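Local coordinates for elicitor protein Hrip2 (Magnaporthe oryzae, PDB 5FID) that acts as a secreted protein elicitor of the rice blast fungus, probably triggering defence responses in the host plant, at residues 52-66 with 77-89. The protein carries 1 engineered substitution. Residues are numbered along the deposited sequence; the frame is centred on the assembly and turned at random.
Sequences KVSKTKTLTSPMFIG and YYELSSEWGNPFA. Engineered in segment 52-66: M63 (natural residue Leu).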
loop_
_atom_site.group_PDB
_atom_site.type_symbol
_atom_site.label_atom_id
_atom_site.label_comp_id
_atom_site.label_asym_id
_atom_site.label_seq_id
_atom_site.Cartn_x
_atom_site.Cartn_y
_atom_site.Cartn_z
ATOM N N LYS A 52 -13.196 12.374 5.836
ATOM C CA LYS A 52 -12.693 13.751 5.906
ATOM C C LYS A 52 -12.552 14.188 7.354
ATOM O O LYS A 52 -13.366 13.809 8.193
ATOM C CB LYS A 52 -13.634 14.720 5.188
ATOM C CG LYS A 52 -13.849 14.442 3.717
ATOM C CD LYS A 52 -14.769 15.503 3.118
ATOM C CE LYS A 52 -15.012 15.261 1.621
ATOM N NZ LYS A 52 -15.954 16.300 1.080
ATOM N N VAL A 53 -11.513 14.980 7.636
ATOM C CA VAL A 53 -11.214 15.460 8.982
ATOM C C VAL A 53 -10.828 16.926 8.872
ATOM O O VAL A 53 -9.883 17.277 8.174
ATOM C CB VAL A 53 -10.032 14.686 9.608
ATOM C CG1 VAL A 53 -9.804 15.136 11.039
ATOM C CG2 VAL A 53 -10.295 13.180 9.564
ATOM N N SER A 54 -11.560 17.791 9.559
ATOM C CA SER A 54 -11.373 19.221 9.370
ATOM C C SER A 54 -11.611 19.938 10.687
ATOM O O SER A 54 -12.115 19.340 11.628
ATOM C CB SER A 54 -12.336 19.708 8.286
ATOM O OG SER A 54 -12.370 21.113 8.191
ATOM N N LYS A 55 -11.217 21.206 10.770
ATOM C CA LYS A 55 -11.529 21.999 11.954
ATOM C C LYS A 55 -12.787 22.843 11.762
ATOM O O LYS A 55 -13.150 23.631 12.636
ATOM C CB LYS A 55 -10.349 22.895 12.329
ATOM C CG LYS A 55 -9.156 22.145 12.883
ATOM C CD LYS A 55 -8.036 23.129 13.171
ATOM C CE LYS A 55 -6.785 22.409 13.581
ATOM N NZ LYS A 55 -5.663 23.368 13.760
ATOM N N THR A 56 -13.445 22.694 10.614
ATOM C CA THR A 56 -14.738 23.351 10.399
ATOM C C THR A 56 -15.836 22.344 10.104
ATOM O O THR A 56 -15.592 21.279 9.529
ATOM C CB THR A 56 -14.704 24.431 9.274
ATOM O OG1 THR A 56 -14.268 23.839 8.043
ATOM C CG2 THR A 56 -13.768 25.557 9.651
ATOM N N LYS A 57 -17.052 22.694 10.495
ATOM C CA LYS A 57 -18.203 21.841 10.252
ATOM C C LYS A 57 -18.508 21.696 8.767
ATOM O O LYS A 57 -19.113 20.715 8.342
ATOM C CB LYS A 57 -19.427 22.385 10.991
ATOM C CG LYS A 57 -20.422 21.305 11.333
ATOM C CD LYS A 57 -21.507 21.806 12.268
ATOM C CE LYS A 57 -22.391 20.645 12.716
ATOM N NZ LYS A 57 -23.459 21.074 13.666
ATOM N N THR A 58 -18.080 22.666 7.968
ATOM C CA THR A 58 -18.274 22.576 6.529
ATOM C C THR A 58 -17.225 21.691 5.854
ATOM O O THR A 58 -17.284 21.490 4.641
ATOM C CB THR A 58 -18.276 23.960 5.865
ATOM O OG1 THR A 58 -17.077 24.655 6.225
ATOM C CG2 THR A 58 -19.478 24.764 6.333
ATOM N N LEU A 59 -16.269 21.189 6.639
ATOM C CA LEU A 59 -15.238 20.263 6.151
ATOM C C LEU A 59 -14.355 20.896 5.072
ATOM O O LEU A 59 -13.933 20.231 4.114
ATOM C CB LEU A 59 -15.863 18.951 5.649
ATOM C CG LEU A 59 -16.726 18.175 6.647
ATOM C CD1 LEU A 59 -17.338 16.939 5.998
ATOM C CD2 LEU A 59 -15.895 17.773 7.844
ATOM N N THR A 60 -14.066 22.186 5.233
ATOM C CA THR A 60 -13.273 22.917 4.246
ATOM C C THR A 60 -11.798 22.536 4.340
ATOM O O THR A 60 -11.246 22.437 5.437
ATOM C CB THR A 60 -13.423 24.435 4.416
ATOM O OG1 THR A 60 -14.781 24.800 4.145
ATOM C CG2 THR A 60 -12.518 25.170 3.452
ATOM N N SER A 61 -11.178 22.317 3.185
ATOM C CA SER A 61 -9.764 21.932 3.101
ATOM C C SER A 61 -9.389 20.853 4.110
ATOM O O SER A 61 -8.501 21.058 4.944
ATOM C CB SER A 61 -8.868 23.158 3.277
ATOM O OG SER A 61 -9.125 24.095 2.242
ATOM N N PRO A 62 -10.055 19.687 4.028
ATOM C CA PRO A 62 -9.848 18.672 5.058
ATOM C C PRO A 62 -8.660 17.760 4.766
ATOM O O PRO A 62 -8.243 17.566 3.617
ATOM C CB PRO A 62 -11.113 17.832 4.951
ATOM C CG PRO A 62 -11.389 17.838 3.461
ATOM C CD PRO A 62 -10.958 19.206 2.965
HETATM N N MSE A 63 -8.144 17.166 5.829
HETATM C CA MSE A 63 -7.257 16.037 5.691
HETATM C C MSE A 63 -8.187 14.872 5.402
HETATM O O MSE A 63 -9.383 14.984 5.618
HETATM C CB MSE A 63 -6.519 15.816 7.007
HETATM C CG MSE A 63 -5.338 14.894 6.894
HETATM SE SE MSE A 63 -4.797 14.376 8.689
HETATM C CE MSE A 63 -6.299 13.258 9.229
ATOM N N PHE A 64 -7.672 13.775 4.857
ATOM C CA PHE A 64 -8.498 12.569 4.769
ATOM C C PHE A 64 -7.787 11.267 5.084
ATOM O O PHE A 64 -6.563 11.149 4.960
ATOM C CB PHE A 64 -9.357 12.501 3.477
ATOM C CG PHE A 64 -8.654 11.962 2.254
ATOM C CD1 PHE A 64 -8.438 10.597 2.094
ATOM C CD2 PHE A 64 -8.303 12.813 1.214
ATOM C CE1 PHE A 64 -7.824 10.090 0.943
ATOM C CE2 PHE A 64 -7.688 12.316 0.053
ATOM C CZ PHE A 64 -7.450 10.957 -0.080
ATOM N N ILE A 65 -8.579 10.299 5.530
ATOM C CA ILE A 65 -8.095 8.951 5.763
ATOM C C ILE A 65 -8.882 8.073 4.821
ATOM O O ILE A 65 -10.111 8.023 4.891
ATOM C CB ILE A 65 -8.370 8.504 7.209
ATOM C CG1 ILE A 65 -7.584 9.395 8.184
ATOM C CG2 ILE A 65 -7.996 7.030 7.389
ATOM C CD1 ILE A 65 -8.341 9.740 9.424
ATOM N N GLY A 66 -8.191 7.392 3.917
ATOM C CA GLY A 66 -8.887 6.529 2.982
ATOM C C GLY A 66 -8.632 5.086 3.350
ATOM O O GLY A 66 -7.521 4.738 3.732
ATOM N N TYR A 77 -6.326 -1.682 2.951
ATOM C CA TYR A 77 -5.482 -0.606 2.457
ATOM C C TYR A 77 -5.875 0.693 3.151
ATOM O O TYR A 77 -7.045 0.903 3.448
ATOM C CB TYR A 77 -5.631 -0.487 0.939
ATOM C CG TYR A 77 -5.314 -1.779 0.194
ATOM C CD1 TYR A 77 -4.001 -2.184 -0.017
ATOM C CD2 TYR A 77 -6.326 -2.594 -0.289
ATOM C CE1 TYR A 77 -3.711 -3.366 -0.704
ATOM C CE2 TYR A 77 -6.041 -3.773 -0.962
ATOM C CZ TYR A 77 -4.738 -4.149 -1.169
ATOM O OH TYR A 77 -4.464 -5.321 -1.846
ATOM N N TYR A 78 -4.899 1.553 3.425
ATOM C CA TYR A 78 -5.151 2.776 4.182
ATOM C C TYR A 78 -4.214 3.878 3.707
ATOM O O TYR A 78 -3.043 3.630 3.407
ATOM C CB TYR A 78 -4.973 2.542 5.694
ATOM C CG TYR A 78 -3.740 1.729 6.001
ATOM C CD1 TYR A 78 -3.763 0.346 5.896
ATOM C CD2 TYR A 78 -2.552 2.339 6.366
ATOM C CE1 TYR A 78 -2.635 -0.411 6.143
ATOM C CE2 TYR A 78 -1.423 1.588 6.622
ATOM C CZ TYR A 78 -1.471 0.216 6.505
ATOM O OH TYR A 78 -0.336 -0.542 6.746
ATOM N N GLU A 79 -4.737 5.098 3.648
ATOM C CA GLU A 79 -3.998 6.239 3.133
ATOM C C GLU A 79 -4.259 7.431 4.036
ATOM O O GLU A 79 -5.412 7.741 4.344
ATOM C CB GLU A 79 -4.471 6.564 1.716
ATOM C CG GLU A 79 -3.878 7.838 1.099
ATOM C CD GLU A 79 -4.385 8.103 -0.312
ATOM O OE1 GLU A 79 -5.397 7.482 -0.722
ATOM O OE2 GLU A 79 -3.771 8.938 -1.028
ATOM N N LEU A 80 -3.190 8.088 4.468
ATOM C CA LEU A 80 -3.302 9.329 5.228
ATOM C C LEU A 80 -2.941 10.467 4.285
ATOM O O LEU A 80 -1.772 10.653 3.960
ATOM C CB LEU A 80 -2.350 9.308 6.428
ATOM C CG LEU A 80 -2.382 10.549 7.329
ATOM C CD1 LEU A 80 -3.749 10.695 7.979
ATOM C CD2 LEU A 80 -1.297 10.457 8.402
ATOM N N SER A 81 -3.941 11.232 3.842
ATOM C CA SER A 81 -3.733 12.163 2.729
ATOM C C SER A 81 -3.929 13.625 3.084
ATOM O O SER A 81 -4.903 13.987 3.743
ATOM C CB SER A 81 -4.662 11.806 1.572
ATOM O OG SER A 81 -4.515 12.719 0.497
ATOM N N SER A 82 -2.999 14.468 2.637
ATOM C CA SER A 82 -3.178 15.917 2.732
ATOM C C SER A 82 -3.470 16.535 1.363
ATOM O O SER A 82 -3.261 17.738 1.169
ATOM C CB SER A 82 -1.943 16.584 3.341
ATOM O OG SER A 82 -0.797 16.401 2.518
ATOM N N GLU A 83 -3.968 15.726 0.425
ATOM C CA GLU A 83 -4.229 16.184 -0.945
ATOM C C GLU A 83 -5.298 17.260 -1.048
ATOM O O GLU A 83 -5.325 18.018 -2.018
ATOM C CB GLU A 83 -4.646 15.013 -1.843
ATOM C CG GLU A 83 -3.545 14.047 -2.202
ATOM C CD GLU A 83 -4.104 12.778 -2.800
ATOM O OE1 GLU A 83 -4.840 12.052 -2.081
ATOM O OE2 GLU A 83 -3.824 12.509 -3.989
ATOM N N TRP A 84 -6.191 17.313 -0.064
ATOM C CA TRP A 84 -7.248 18.327 -0.061
ATOM C C TRP A 84 -7.044 19.370 1.028
ATOM O O TRP A 84 -7.888 20.254 1.208
ATOM C CB TRP A 84 -8.625 17.677 0.127
ATOM C CG TRP A 84 -8.907 16.550 -0.841
ATOM C CD1 TRP A 84 -8.300 16.327 -2.040
ATOM C CD2 TRP A 84 -9.869 15.496 -0.674
ATOM N NE1 TRP A 84 -8.825 15.201 -2.637
ATOM C CE2 TRP A 84 -9.788 14.670 -1.817
ATOM C CE3 TRP A 84 -10.776 15.165 0.335
ATOM C CZ2 TRP A 84 -10.596 13.537 -1.986
ATOM C CZ3 TRP A 84 -11.585 14.043 0.165
ATOM C CH2 TRP A 84 -11.483 13.239 -0.985
ATOM N N GLY A 85 -5.936 19.255 1.755
ATOM C CA GLY A 85 -5.639 20.151 2.862
ATOM C C GLY A 85 -5.104 19.391 4.071
ATOM O O GLY A 85 -5.058 18.172 4.063
ATOM N N ASN A 86 -4.680 20.114 5.102
ATOM C CA ASN A 86 -4.288 19.505 6.369
ATOM C C ASN A 86 -4.257 20.537 7.479
ATOM O O ASN A 86 -3.268 21.256 7.633
ATOM C CB ASN A 86 -2.919 18.822 6.299
ATOM C CG ASN A 86 -2.561 18.128 7.611
ATOM O OD1 ASN A 86 -3.404 18.007 8.517
ATOM N ND2 ASN A 86 -1.323 17.668 7.725
ATOM N N PRO A 87 -5.342 20.601 8.263
ATOM C CA PRO A 87 -5.496 21.559 9.360
ATOM C C PRO A 87 -4.513 21.263 10.477
ATOM O O PRO A 87 -4.306 22.109 11.354
ATOM C CB PRO A 87 -6.920 21.291 9.862
ATOM C CG PRO A 87 -7.613 20.611 8.744
ATOM C CD PRO A 87 -6.555 19.789 8.068
ATOM N N PHE A 88 -3.919 20.070 10.434
ATOM C CA PHE A 88 -3.075 19.578 11.519
ATOM C C PHE A 88 -1.620 19.495 11.113
ATOM O O PHE A 88 -0.840 18.780 11.732
ATOM C CB PHE A 88 -3.572 18.206 11.986
ATOM C CG PHE A 88 -5.071 18.116 12.085
ATOM C CD1 PHE A 88 -5.742 18.620 13.190
ATOM C CD2 PHE A 88 -5.809 17.534 11.071
ATOM C CE1 PHE A 88 -7.125 18.543 13.281
ATOM C CE2 PHE A 88 -7.191 17.455 11.152
ATOM C CZ PHE A 88 -7.853 17.961 12.261
ATOM N N ALA A 89 -1.253 20.252 10.082
ATOM C CA ALA A 89 0.112 20.249 9.560
ATOM C C ALA A 89 1.194 20.591 10.598
ATOM O O ALA A 89 2.315 20.079 10.532
ATOM C CB ALA A 89 0.199 21.189 8.368
HETATM O O HOH W 1 -5.161 24.808 11.525
HETATM O O HOH W 2 -6.628 15.858 2.214
#
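The backbone O of P87 is gripped twice by K55: directly by NZ at 3.0 Å, from above the carbonyl plane, and through a water that accepts from NZ and donates to the same oxygen. This loop-to-loop clamp lies beyond the open end of an antiparallel β hairpin, strands 63-69 and 75-81, in the six-stranded sheet of a two-sheet β fold. F64 and S81 form a hydrogen-bonded pair, and S81 N reaches F64 O at 2.9 Å in a nearly straight bond; G66 and E79 make the next such pair.

On one sheet face, S81 CB sits over the F64 ring, 3.5 Å from its centroid and 17° off the normal, a CH-π contact. With CG set between the backbone N and the carbonyl carbon (chi1 84°), the F64 ring is carried across to S81 on the neighbouring strand. S81 OG is held by E83, accepting from its N in an ST turn and donating to OE1 at 2.7 Å; K120 bridges the carboxylates of E83 and E79, and E79 OE2 also bonds S115 OG. W84 meets the F64 ring obliquely, planes 41° apart, while the K52 side chain crosses that of W84 at about a right angle, CE nearest W84 CZ3.

The other face turns inward: I65 and L80 pack on L95 of strand 93-96. Selenomethionine M63, engineered, brings SE obliquely to F88 in a Met-aromatic contact. V53, CG1 anti to its N, sets that methyl 3.5 Å from F88 CE2.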